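Local structure of HydG protein (Carboxydothermus hydrogenoformans, 4RTB) at residues Ile67-Asp72 with Asp256-Leu261; Arg85-Glu90 with Leu313-Pro318; Lys305-Val310 with Asp334-Leu339; Thr320-Ser325 with Leu339-Met344. The protein binds a [4Fe-4S] cluster and S-adenosylmethionine and acts as a radical SAM maturase of [FeFe]-hydrogenase, making its carbon monoxide and cyanide ligands. All blocks are in the same frame, centred on the assembly; numbering follows the deposited sequence.

Contact 1. Residues Ile67-Asp72 with Asp256-Leu261; sequences IAFAND and DPLFEL
F69 reaches from the last turn of helix 62-70 into the first turn of helix 257-275, and almost all of its side chain is in use. At its base CB meets the CD2 methyl of L261 at 3.7 Å, and the same methyl packs obliquely against the ring at CD2. Further out, the other flank of the ring runs past L258, with CD1 3.9 Å from that residue's CB and CE1 3.5 Å from its backbone N. At the tip, CZ touches CB of P257 at 3.5 Å, the side chains crossing at about a right angle. CG stands opposite the backbone N (chi1 178°), which carries the ring across the gap. A large flat apolar group suits this place because it spans three partners at once. P257 fits too: a proline, which lacks an amide hydrogen, loses no helical bond in the first turn, just after D256 at the N-cap position. Beside the ring the smaller A70 fills in, CB 4.4 Å from CD2 of L258. Where helix 62-70 ends, N71 ties itself back to I67 O through both its backbone N and ND2, the latter bond nearly straight (172°). Helix 303-316 packs beside both partners, I309 touching F69 and L261 while K305 makes a cation-pi contact with the ring; helix 23-39 lies against L258 through Y33 and V36.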
loop_
_atom_site.group_PDB
_atom_site.type_symbol
_atom_site.label_atom_id
_atom_site.label_comp_id
_atom_site.label_asym_id
_atom_site.label_seq_id
_atom_site.Cartn_x
_atom_site.Cartn_y
_atom_site.Cartn_z
ATOM N N ILE A 67 19.460 11.865 -5.195
ATOM C CA ILE A 67 19.740 12.725 -6.338
ATOM C C ILE A 67 18.750 12.465 -7.472
ATOM O O ILE A 67 18.265 13.397 -8.113
ATOM C CB ILE A 67 21.177 12.512 -6.845
ATOM C CG1 ILE A 67 22.175 12.799 -5.722
ATOM C CG2 ILE A 67 21.460 13.387 -8.056
ATOM C CD1 ILE A 67 23.519 12.139 -5.921
ATOM N N ALA A 68 18.446 11.189 -7.700
ATOM C CA ALA A 68 17.522 10.787 -8.755
ATOM C C ALA A 68 16.142 11.391 -8.537
ATOM O O ALA A 68 15.451 11.751 -9.491
ATOM C CB ALA A 68 17.428 9.271 -8.833
ATOM N N PHE A 69 15.740 11.501 -7.276
ATOM C CA PHE A 69 14.458 12.111 -6.966
ATOM C C PHE A 69 14.522 13.629 -7.076
ATOM O O PHE A 69 13.664 14.253 -7.703
ATOM C CB PHE A 69 13.991 11.723 -5.566
ATOM C CG PHE A 69 12.698 12.366 -5.175
ATOM C CD1 PHE A 69 12.683 13.524 -4.415
ATOM C CD2 PHE A 69 11.494 11.828 -5.595
ATOM C CE1 PHE A 69 11.491 14.125 -4.068
ATOM C CE2 PHE A 69 10.299 12.424 -5.251
ATOM C CZ PHE A 69 10.297 13.574 -4.487
ATOM N N ALA A 70 15.543 14.209 -6.454
ATOM C CA ALA A 70 15.655 15.657 -6.311
ATOM C C ALA A 70 15.730 16.399 -7.645
ATOM O O ALA A 70 15.189 17.497 -7.780
ATOM C CB ALA A 70 16.870 15.997 -5.459
ATOM N N ASN A 71 16.396 15.795 -8.627
ATOM C CA ASN A 71 16.658 16.462 -9.901
ATOM C C ASN A 71 15.750 15.998 -11.037
ATOM O O ASN A 71 15.623 14.801 -11.290
ATOM C CB ASN A 71 18.117 16.251 -10.307
ATOM C CG ASN A 71 19.092 16.803 -9.286
ATOM O OD1 ASN A 71 19.613 17.907 -9.442
ATOM N ND2 ASN A 71 19.341 16.037 -8.230
ATOM N N ASP A 72 15.135 16.953 -11.728
ATOM C CA ASP A 72 14.251 16.638 -12.848
ATOM C C ASP A 72 14.874 16.995 -14.198
ATOM O O ASP A 72 14.842 18.151 -14.618
ATOM C CB ASP A 72 12.909 17.364 -12.697
ATOM C CG ASP A 72 12.090 16.846 -11.529
ATOM O OD1 ASP A 72 11.147 17.546 -11.104
ATOM O OD2 ASP A 72 12.388 15.740 -11.033
ATOM N N ASP A 256 9.429 17.380 3.316
ATOM C CA ASP A 256 10.194 17.255 2.080
ATOM C C ASP A 256 10.155 15.806 1.609
ATOM O O ASP A 256 10.630 14.913 2.308
ATOM C CB ASP A 256 11.638 17.719 2.283
ATOM C CG ASP A 256 12.309 18.123 0.985
ATOM O OD1 ASP A 256 12.956 17.263 0.349
ATOM O OD2 ASP A 256 12.188 19.306 0.599
ATOM N N PRO A 257 9.580 15.574 0.421
ATOM C CA PRO A 257 9.323 14.230 -0.107
ATOM C C PRO A 257 10.607 13.415 -0.231
ATOM O O PRO A 257 10.594 12.194 -0.041
ATOM C CB PRO A 257 8.707 14.503 -1.486
ATOM C CG PRO A 257 8.299 15.947 -1.458
ATOM C CD PRO A 257 9.276 16.619 -0.568
ATOM N N LEU A 258 11.701 14.102 -0.547
ATOM C CA LEU A 258 13.016 13.483 -0.635
ATOM C C LEU A 258 13.367 12.757 0.658
ATOM O O LEU A 258 13.812 11.605 0.645
ATOM C CB LEU A 258 14.077 14.541 -0.954
ATOM C CG LEU A 258 15.543 14.118 -0.842
ATOM C CD1 LEU A 258 15.820 12.945 -1.761
ATOM C CD2 LEU A 258 16.474 15.282 -1.157
ATOM N N PHE A 259 13.143 13.439 1.774
ATOM C CA PHE A 259 13.492 12.900 3.077
ATOM C C PHE A 259 12.671 11.662 3.433
ATOM O O PHE A 259 13.212 10.688 3.951
ATOM C CB PHE A 259 13.318 13.967 4.157
ATOM C CG PHE A 259 13.877 13.570 5.488
ATOM C CD1 PHE A 259 15.198 13.836 5.803
ATOM C CD2 PHE A 259 13.086 12.923 6.421
ATOM C CE1 PHE A 259 15.719 13.468 7.027
ATOM C CE2 PHE A 259 13.604 12.551 7.644
ATOM C CZ PHE A 259 14.920 12.826 7.949
ATOM N N GLU A 260 11.369 11.706 3.163
ATOM C CA GLU A 260 10.490 10.579 3.465
ATOM C C GLU A 260 10.808 9.375 2.576
ATOM O O GLU A 260 10.828 8.233 3.046
ATOM C CB GLU A 260 9.020 10.985 3.311
ATOM C CG GLU A 260 8.257 11.123 4.628
ATOM C CD GLU A 260 8.443 12.479 5.293
ATOM O OE1 GLU A 260 7.911 13.482 4.767
ATOM O OE2 GLU A 260 9.114 12.541 6.344
ATOM N N LEU A 261 11.054 9.642 1.294
ATOM C CA LEU A 261 11.461 8.603 0.352
ATOM C C LEU A 261 12.741 7.915 0.810
ATOM O O LEU A 261 12.834 6.685 0.808
ATOM C CB LEU A 261 11.662 9.193 -1.046
ATOM C CG LEU A 261 12.423 8.319 -2.048
ATOM C CD1 LEU A 261 11.665 7.030 -2.331
ATOM C CD2 LEU A 261 12.680 9.088 -3.333
#

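Contact 2. Residues Arg85-Glu90 with Leu313-Pro318; sequences RKVKEE and LRIMLP
V87 is the first residue of helix 74-91 here to press on the end of helix 303-316, and it does so with both methyls. CG1 packs against CG of R314 at 3.9 Å and against CB of P318 at 4.0 Å; it also lies at the edge of the R314 guanidinium, near the plane of that group. CG2 turns to I315, meeting CG1 more loosely at 4.5 Å. A short branched side chain suits the spot, since its two methyls reach separate neighbours while the backbones stay close, with the CA atoms of V87 and I315 6.5 Å apart. Next comes K88, which works with its stem: CB sits 3.7 Å from CD of R314, the two long chains crossing at a slant. Beyond CG the lysine bends at chi2 (-91°) and leads away from the contact, carrying its amine to the carbonyl oxygen of V337, with which it hydrogen-bonds. R314 itself folds twice along its chain, and so lays CG and CD against V87 and K88. P318 follows L317, the first residue to leave helical angles, as is common before a proline. Helix 303-316 connects the parallel neighbouring strands 281-283 and 321-324, a beta-alpha-beta crossover; consistent with the beta/alpha barrel of radical SAM enzymes, helix 74-91 packs here on one of its outer helices.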
loop_
_atom_site.group_PDB
_atom_site.type_symbol
_atom_site.label_atom_id
_atom_site.label_comp_id
_atom_site.label_asym_id
_atom_site.label_seq_id
_atom_site.Cartn_x
_atom_site.Cartn_y
_atom_site.Cartn_z
ATOM N N ARG A 85 9.655 0.358 -15.097
ATOM C CA ARG A 85 8.732 -0.504 -15.831
ATOM C C ARG A 85 9.366 -1.863 -16.102
ATOM O O ARG A 85 8.691 -2.899 -16.033
ATOM C CB ARG A 85 8.301 0.146 -17.153
ATOM C CG ARG A 85 7.643 1.516 -17.009
ATOM C CD ARG A 85 7.036 2.012 -18.324
ATOM N NE ARG A 85 6.333 3.281 -18.138
ATOM C CZ ARG A 85 6.530 4.371 -18.874
ATOM N NH1 ARG A 85 7.408 4.358 -19.869
ATOM N NH2 ARG A 85 5.842 5.477 -18.616
ATOM N N LYS A 86 10.661 -1.859 -16.406
ATOM C CA LYS A 86 11.346 -3.112 -16.701
ATOM C C LYS A 86 11.361 -4.023 -15.477
ATOM O O LYS A 86 11.082 -5.218 -15.578
ATOM C CB LYS A 86 12.773 -2.858 -17.190
ATOM C CG LYS A 86 13.365 -4.035 -17.944
ATOM C CD LYS A 86 13.947 -3.601 -19.278
ATOM C CE LYS A 86 15.370 -3.107 -19.116
ATOM N NZ LYS A 86 16.286 -4.214 -18.729
ATOM N N VAL A 87 11.671 -3.443 -14.321
ATOM C CA VAL A 87 11.715 -4.177 -13.060
ATOM C C VAL A 87 10.340 -4.704 -12.640
ATOM O O VAL A 87 10.191 -5.883 -12.273
ATOM C CB VAL A 87 12.281 -3.286 -11.938
ATOM C CG1 VAL A 87 12.104 -3.943 -10.581
ATOM C CG2 VAL A 87 13.746 -2.967 -12.204
ATOM N N LYS A 88 9.340 -3.826 -12.699
ATOM C CA LYS A 88 7.976 -4.203 -12.352
ATOM C C LYS A 88 7.506 -5.348 -13.239
ATOM O O LYS A 88 6.851 -6.278 -12.764
ATOM C CB LYS A 88 7.029 -3.006 -12.473
ATOM C CG LYS A 88 5.664 -3.217 -11.817
ATOM C CD LYS A 88 4.643 -3.790 -12.792
ATOM C CE LYS A 88 3.458 -4.402 -12.058
ATOM N NZ LYS A 88 2.787 -3.428 -11.159
ATOM N N GLU A 89 7.845 -5.281 -14.524
ATOM C CA GLU A 89 7.503 -6.352 -15.455
ATOM C C GLU A 89 8.247 -7.644 -15.123
ATOM O O GLU A 89 7.670 -8.730 -15.171
ATOM C CB GLU A 89 7.807 -5.928 -16.894
ATOM C CG GLU A 89 6.584 -5.536 -17.713
ATOM N N GLU A 90 9.527 -7.517 -14.782
ATOM C CA GLU A 90 10.375 -8.677 -14.524
ATOM C C GLU A 90 9.939 -9.465 -13.291
ATOM O O GLU A 90 10.004 -10.695 -13.288
ATOM C CB GLU A 90 11.838 -8.245 -14.376
ATOM C CG GLU A 90 12.658 -8.395 -15.651
ATOM C CD GLU A 90 13.843 -7.445 -15.710
ATOM O OE1 GLU A 90 14.134 -6.788 -14.688
ATOM O OE2 GLU A 90 14.477 -7.352 -16.782
ATOM N N LEU A 313 11.142 3.645 -5.671
ATOM C CA LEU A 313 10.794 2.603 -4.717
ATOM C C LEU A 313 10.785 1.233 -5.383
ATOM O O LEU A 313 11.290 0.262 -4.817
ATOM C CB LEU A 313 9.437 2.893 -4.079
ATOM C CG LEU A 313 9.484 3.754 -2.817
ATOM C CD1 LEU A 313 8.317 4.713 -2.792
ATOM C CD2 LEU A 313 9.478 2.874 -1.577
ATOM N N ARG A 314 10.221 1.155 -6.586
ATOM C CA ARG A 314 10.203 -0.111 -7.311
ATOM C C ARG A 314 11.614 -0.597 -7.648
ATOM O O ARG A 314 11.910 -1.788 -7.533
ATOM C CB ARG A 314 9.375 0.005 -8.594
ATOM C CG ARG A 314 9.476 -1.206 -9.523
ATOM C CD ARG A 314 8.542 -2.355 -9.131
ATOM N NE ARG A 314 8.862 -2.946 -7.834
ATOM C CZ ARG A 314 8.024 -2.981 -6.804
ATOM N NH1 ARG A 314 6.807 -2.469 -6.918
ATOM N NH2 ARG A 314 8.401 -3.536 -5.662
ATOM N N ILE A 315 12.486 0.322 -8.051
ATOM C CA ILE A 315 13.827 -0.060 -8.478
ATOM C C ILE A 315 14.745 -0.329 -7.279
ATOM O O ILE A 315 15.687 -1.111 -7.379
ATOM C CB ILE A 315 14.449 1.019 -9.419
ATOM C CG1 ILE A 315 15.702 0.487 -10.126
ATOM C CG2 ILE A 315 14.737 2.309 -8.670
ATOM C CD1 ILE A 315 17.020 0.917 -9.496
ATOM N N MET A 316 14.448 0.289 -6.139
ATOM C CA MET A 316 15.271 0.105 -4.945
ATOM C C MET A 316 14.869 -1.128 -4.139
ATOM O O MET A 316 15.728 -1.865 -3.655
ATOM C CB MET A 316 15.218 1.351 -4.054
ATOM C CG MET A 316 15.953 2.576 -4.609
ATOM S SD MET A 316 17.741 2.592 -4.363
ATOM C CE MET A 316 18.288 1.422 -5.597
ATOM N N LEU A 317 13.567 -1.350 -3.995
ATOM C CA LEU A 317 13.064 -2.537 -3.310
ATOM C C LEU A 317 12.199 -3.354 -4.258
ATOM O O LEU A 317 10.972 -3.323 -4.167
ATOM C CB LEU A 317 12.268 -2.143 -2.070
ATOM C CG LEU A 317 12.966 -1.145 -1.149
ATOM C CD1 LEU A 317 11.940 -0.291 -0.429
ATOM C CD2 LEU A 317 13.868 -1.867 -0.159
ATOM N N PRO A 318 12.844 -4.096 -5.171
ATOM C CA PRO A 318 12.165 -4.785 -6.274
ATOM C C PRO A 318 11.206 -5.880 -5.813
ATOM O O PRO A 318 10.114 -5.999 -6.370
ATOM C CB PRO A 318 13.326 -5.379 -7.080
ATOM C CG PRO A 318 14.427 -5.535 -6.093
ATOM C CD PRO A 318 14.288 -4.386 -5.144
#

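Contact 3. Residues Lys305-Val310 with Asp334-Leu339; sequences KFKKIV and DELVEL
L336 packs between F306, K307 and V310. Its CD2 methyl lies 3.8 Å from CG1 of V310 and equally near CG of K307, while CD1 approaches the F306 ring obliquely, 3.8 Å from CE2. With chi1 at -61°, CG lies opposite the carbonyl carbon and the forked end is swung toward helix 303-316. One turn on, L339 continues the tight part: its CB meets CG2 of V310 at 3.8 Å, and its CD2 covers the backbone oxygen of K307. Leucines and a beta-branched valine suit this buried side, their methyls interleaving where the axes of 305-310 and 334-339, which run the same way and cross at -32°, approach to 9.5 Å. The other margin is looser and only partly buried. There K307 bends at chi2 and chi3, bringing NZ to OE1 of E335 in a weak, 3.3 Å hydrogen bond that is also a salt bridge. An alanine in place of E335 would probably leave the K307 amine without its charged mate and let the end of the lysine swing more freely. Helix 74-91 lies alongside this margin, F81 touching K307 and L339, and R85 touching L339; both helices of the pair also pack against strand 321-324, L336 on L324 and the backbone oxygen of V310 against CD1 of I322.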
loop_
_atom_site.group_PDB
_atom_site.type_symbol
_atom_site.label_atom_id
_atom_site.label_comp_id
_atom_site.label_asym_id
_atom_site.label_seq_id
_atom_site.Cartn_x
_atom_site.Cartn_y
_atom_site.Cartn_z
ATOM N N LYS A 305 6.715 13.979 -9.869
ATOM C CA LYS A 305 7.531 13.594 -8.725
ATOM C C LYS A 305 6.976 12.339 -8.062
ATOM O O LYS A 305 7.736 11.492 -7.613
ATOM C CB LYS A 305 7.622 14.740 -7.716
ATOM C CG LYS A 305 9.044 15.225 -7.470
ATOM C CD LYS A 305 9.116 16.744 -7.444
ATOM C CE LYS A 305 10.523 17.226 -7.112
ATOM N NZ LYS A 305 11.549 16.656 -8.031
ATOM N N PHE A 306 5.653 12.217 -8.021
ATOM C CA PHE A 306 5.002 11.021 -7.492
ATOM C C PHE A 306 5.435 9.772 -8.263
ATOM O O PHE A 306 5.875 8.770 -7.670
ATOM C CB PHE A 306 3.482 11.173 -7.555
ATOM C CG PHE A 306 2.742 10.271 -6.616
ATOM C CD1 PHE A 306 3.281 9.940 -5.384
ATOM C CD2 PHE A 306 1.505 9.751 -6.962
ATOM C CE1 PHE A 306 2.601 9.112 -4.512
ATOM C CE2 PHE A 306 0.820 8.921 -6.099
ATOM C CZ PHE A 306 1.368 8.599 -4.869
ATOM N N LYS A 307 5.309 9.847 -9.588
ATOM C CA LYS A 307 5.756 8.773 -10.469
ATOM C C LYS A 307 7.222 8.452 -10.188
ATOM O O LYS A 307 7.627 7.286 -10.194
ATOM C CB LYS A 307 5.547 9.161 -11.936
ATOM C CG LYS A 307 4.077 9.286 -12.334
ATOM C CD LYS A 307 3.834 10.403 -13.352
ATOM C CE LYS A 307 4.314 10.041 -14.750
ATOM N NZ LYS A 307 3.931 11.088 -15.746
ATOM N N LYS A 308 8.006 9.491 -9.912
ATOM C CA LYS A 308 9.396 9.310 -9.507
ATOM C C LYS A 308 9.538 8.530 -8.199
ATOM O O LYS A 308 10.453 7.715 -8.061
ATOM C CB LYS A 308 10.092 10.663 -9.366
ATOM C CG LYS A 308 10.920 11.063 -10.562
ATOM C CD LYS A 308 11.722 12.307 -10.250
ATOM C CE LYS A 308 12.788 12.542 -11.292
ATOM N NZ LYS A 308 13.559 13.774 -10.986
ATOM N N ILE A 309 8.647 8.777 -7.239
ATOM C CA ILE A 309 8.727 8.063 -5.969
ATOM C C ILE A 309 8.422 6.590 -6.179
ATOM O O ILE A 309 9.171 5.737 -5.714
ATOM C CB ILE A 309 7.761 8.597 -4.884
ATOM C CG1 ILE A 309 7.563 10.105 -4.987
ATOM C CG2 ILE A 309 8.291 8.251 -3.501
ATOM C CD1 ILE A 309 6.568 10.648 -3.983
ATOM N N VAL A 310 7.328 6.284 -6.875
ATOM C CA VAL A 310 6.967 4.875 -7.058
ATOM C C VAL A 310 8.000 4.160 -7.933
ATOM O O VAL A 310 8.227 2.953 -7.781
ATOM C CB VAL A 310 5.547 4.703 -7.670
ATOM C CG1 VAL A 310 4.641 5.848 -7.249
ATOM C CG2 VAL A 310 5.598 4.584 -9.189
ATOM N N ASP A 334 -3.057 3.903 -13.527
ATOM C CA ASP A 334 -2.504 2.782 -14.278
ATOM C C ASP A 334 -1.090 3.061 -14.798
ATOM O O ASP A 334 -0.344 2.128 -15.105
ATOM C CB ASP A 334 -3.448 2.409 -15.419
ATOM C CG ASP A 334 -4.799 1.931 -14.912
ATOM O OD1 ASP A 334 -5.815 2.127 -15.609
ATOM O OD2 ASP A 334 -4.843 1.366 -13.801
ATOM N N GLU A 335 -0.714 4.337 -14.883
ATOM C CA GLU A 335 0.682 4.687 -15.139
ATOM C C GLU A 335 1.533 4.252 -13.947
ATOM O O GLU A 335 2.617 3.689 -14.113
ATOM C CB GLU A 335 0.849 6.191 -15.392
ATOM C CG GLU A 335 1.289 6.542 -16.815
ATOM C CD GLU A 335 2.110 7.822 -16.890
ATOM O OE1 GLU A 335 1.571 8.906 -16.580
ATOM O OE2 GLU A 335 3.301 7.741 -17.263
ATOM N N LEU A 336 1.026 4.507 -12.745
ATOM C CA LEU A 336 1.703 4.107 -11.519
ATOM C C LEU A 336 1.769 2.587 -11.430
ATOM O O LEU A 336 2.762 2.032 -10.958
ATOM C CB LEU A 336 0.997 4.690 -10.293
ATOM C CG LEU A 336 0.951 6.220 -10.234
ATOM C CD1 LEU A 336 0.050 6.696 -9.105
ATOM C CD2 LEU A 336 2.350 6.800 -10.094
ATOM N N VAL A 337 0.716 1.915 -11.888
ATOM C CA VAL A 337 0.750 0.458 -11.956
ATOM C C VAL A 337 1.853 0.015 -12.926
ATOM O O VAL A 337 2.584 -0.936 -12.642
ATOM C CB VAL A 337 -0.614 -0.137 -12.383
ATOM C CG1 VAL A 337 -0.515 -1.645 -12.533
ATOM C CG2 VAL A 337 -1.692 0.226 -11.368
ATOM N N GLU A 338 1.982 0.717 -14.052
ATOM C CA GLU A 338 3.062 0.456 -15.009
ATOM C C GLU A 338 4.446 0.619 -14.373
ATOM O O GLU A 338 5.364 -0.155 -14.659
ATOM C CB GLU A 338 2.956 1.390 -16.226
ATOM C CG GLU A 338 2.117 0.875 -17.395
ATOM C CD GLU A 338 1.927 1.924 -18.490
ATOM O OE1 GLU A 338 2.936 2.405 -19.054
ATOM O OE2 GLU A 338 0.762 2.270 -18.784
ATOM N N LEU A 339 4.588 1.626 -13.513
ATOM C CA LEU A 339 5.904 2.014 -13.009
ATOM C C LEU A 339 6.351 1.334 -11.710
ATOM O O LEU A 339 7.501 1.497 -11.301
ATOM C CB LEU A 339 5.956 3.531 -12.815
ATOM C CG LEU A 339 6.548 4.342 -13.969
ATOM C CD1 LEU A 339 5.577 4.424 -15.132
ATOM C CD2 LEU A 339 6.948 5.728 -13.501
#

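Contact 4. Residues Thr320-Ser325 with Leu339-Met344; sequences TGIILS and LGVSQM
I322, I323 and L324 of strand 321-324 belong to a beta-alpha-beta unit; Q343 and M344 return beside it, parallel, after helix 330-339, with V341 and S342 leading in. V341 is one bump: it wedges into the hollow between I322 and L324, with CG1 4.0 Å from CB of L324 and CG2 4.2 Å from CG2 of I322. Farther along the same face, CD2 of L324 rests on CG of M344. On the opposite face I323 and Q343 lie side by side, pointing the same way. CG1 of I323 fits against CB of Q343 at 3.6 Å, and its CD1 slides under the amide to reach NE2 at 3.5 Å. An alanine at I323 would probably open a gap beside Q343 and leave its amide less firmly held. G340 suits the turn into the strand, because at its positive phi a CB would run into the preceding carbonyl oxygen. S342 is small and polar where the pairing begins: its OG, placed between the backbone N and the carbonyl carbon, accepts the I322 N-H, replacing a backbone acceptor. The oxygen of I322 is gripped by two amides, S342 N on a lone pair in the carbonyl plane and Q343 N tilted from it. Regular pairing closes with L324 N donating to Q343 O at 3.0 Å, nearly straight at 174° but 34° off the carbonyl plane.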
loop_
_atom_site.group_PDB
_atom_site.type_symbol
_atom_site.label_atom_id
_atom_site.label_comp_id
_atom_site.label_asym_id
_atom_site.label_seq_id
_atom_site.Cartn_x
_atom_site.Cartn_y
_atom_site.Cartn_z
ATOM N N THR A 320 9.764 -5.992 -3.009
ATOM C CA THR A 320 8.844 -5.416 -2.039
ATOM C C THR A 320 7.642 -4.807 -2.748
ATOM O O THR A 320 7.792 -3.895 -3.562
ATOM C CB THR A 320 9.531 -4.335 -1.182
ATOM O OG1 THR A 320 10.704 -4.883 -0.568
ATOM C CG2 THR A 320 8.586 -3.820 -0.105
ATOM N N GLY A 321 6.451 -5.313 -2.443
ATOM C CA GLY A 321 5.233 -4.799 -3.041
ATOM C C GLY A 321 5.024 -3.328 -2.735
ATOM O O GLY A 321 5.496 -2.826 -1.720
ATOM N N ILE A 322 4.327 -2.633 -3.627
ATOM C CA ILE A 322 4.015 -1.223 -3.425
ATOM C C ILE A 322 2.506 -1.017 -3.471
ATOM O O ILE A 322 1.847 -1.419 -4.431
ATOM C CB ILE A 322 4.695 -0.334 -4.484
ATOM C CG1 ILE A 322 6.215 -0.387 -4.327
ATOM C CG2 ILE A 322 4.205 1.100 -4.373
ATOM C CD1 ILE A 322 6.966 0.462 -5.332
ATOM N N ILE A 323 1.959 -0.398 -2.429
ATOM C CA ILE A 323 0.515 -0.221 -2.337
ATOM C C ILE A 323 0.083 1.224 -2.580
ATOM O O ILE A 323 0.631 2.166 -1.991
ATOM C CB ILE A 323 -0.022 -0.674 -0.967
ATOM C CG1 ILE A 323 0.424 -2.105 -0.664
ATOM C CG2 ILE A 323 -1.541 -0.572 -0.928
ATOM C CD1 ILE A 323 -0.278 -2.729 0.525
ATOM N N LEU A 324 -0.903 1.381 -3.459
ATOM C CA LEU A 324 -1.517 2.673 -3.737
ATOM C C LEU A 324 -2.793 2.831 -2.915
ATOM O O LEU A 324 -3.882 2.486 -3.378
ATOM C CB LEU A 324 -1.829 2.809 -5.230
ATOM C CG LEU A 324 -2.169 4.206 -5.754
ATOM C CD1 LEU A 324 -0.906 5.044 -5.872
ATOM C CD2 LEU A 324 -2.896 4.126 -7.088
ATOM N N SER A 325 -2.659 3.347 -1.698
ATOM C CA SER A 325 -3.802 3.476 -0.800
ATOM C C SER A 325 -4.745 4.604 -1.214
ATOM O O SER A 325 -5.963 4.474 -1.101
ATOM C CB SER A 325 -3.324 3.690 0.641
ATOM O OG SER A 325 -2.135 4.463 0.682
ATOM N N LEU A 339 4.588 1.626 -13.513
ATOM C CA LEU A 339 5.904 2.014 -13.009
ATOM C C LEU A 339 6.351 1.334 -11.710
ATOM O O LEU A 339 7.501 1.497 -11.301
ATOM C CB LEU A 339 5.956 3.531 -12.815
ATOM C CG LEU A 339 6.548 4.342 -13.969
ATOM C CD1 LEU A 339 5.577 4.424 -15.132
ATOM C CD2 LEU A 339 6.948 5.728 -13.501
ATOM N N GLY A 340 5.468 0.586 -11.052
ATOM C CA GLY A 340 5.890 -0.144 -9.866
ATOM C C GLY A 340 4.827 -0.643 -8.901
ATOM O O GLY A 340 5.036 -1.639 -8.205
ATOM N N VAL A 341 3.699 0.056 -8.846
ATOM C CA VAL A 341 2.600 -0.300 -7.951
ATOM C C VAL A 341 2.123 -1.731 -8.185
ATOM O O VAL A 341 1.876 -2.129 -9.321
ATOM C CB VAL A 341 1.414 0.670 -8.127
ATOM C CG1 VAL A 341 0.170 0.146 -7.429
ATOM C CG2 VAL A 341 1.784 2.057 -7.624
ATOM N N SER A 342 1.998 -2.505 -7.111
ATOM C CA SER A 342 1.578 -3.898 -7.226
ATOM C C SER A 342 0.265 -4.171 -6.498
ATOM O O SER A 342 -0.334 -5.235 -6.667
ATOM C CB SER A 342 2.672 -4.827 -6.695
ATOM O OG SER A 342 2.999 -4.510 -5.355
ATOM N N GLN A 343 -0.178 -3.212 -5.689
ATOM C CA GLN A 343 -1.436 -3.343 -4.956
ATOM C C GLN A 343 -2.282 -2.077 -5.046
ATOM O O GLN A 343 -1.754 -0.964 -5.072
ATOM C CB GLN A 343 -1.179 -3.684 -3.488
ATOM C CG GLN A 343 -1.330 -5.156 -3.159
ATOM C CD GLN A 343 -1.529 -5.401 -1.675
ATOM O OE1 GLN A 343 -2.618 -5.192 -1.140
ATOM N NE2 GLN A 343 -0.474 -5.844 -1.002
ATOM N N MET A 344 -3.598 -2.255 -5.064
ATOM C CA MET A 344 -4.511 -1.148 -5.320
ATOM C C MET A 344 -5.831 -1.258 -4.566
ATOM O O MET A 344 -6.357 -2.353 -4.369
ATOM C CB MET A 344 -4.803 -1.064 -6.811
ATOM C CG MET A 344 -4.251 0.159 -7.497
ATOM S SD MET A 344 -4.706 0.079 -9.231
ATOM C CE MET A 344 -6.467 -0.228 -9.081
#

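Overall arrangement
Helix 303-316 joins the first three contacts: it carries one side of contacts 2 and 3, and its L313 packs on L261 of contact 1 (CG to CD1, 4.0 Å). Contacts 3 and 4, whose centres are 9 Å apart, share L339, and their segments alternate along the chain; L336 O and V341 N, 3.0 Å apart, probably hydrogen-bond where helix 330-339 turns into its strand. Contact 2 lies about 11 Å from each of these, centre to centre. None reaches the cofactor: the side chains of F306 and I323 come within about 10 and 11 Å of bound S-adenosylmethionine, and that of P257 within about 14 Å.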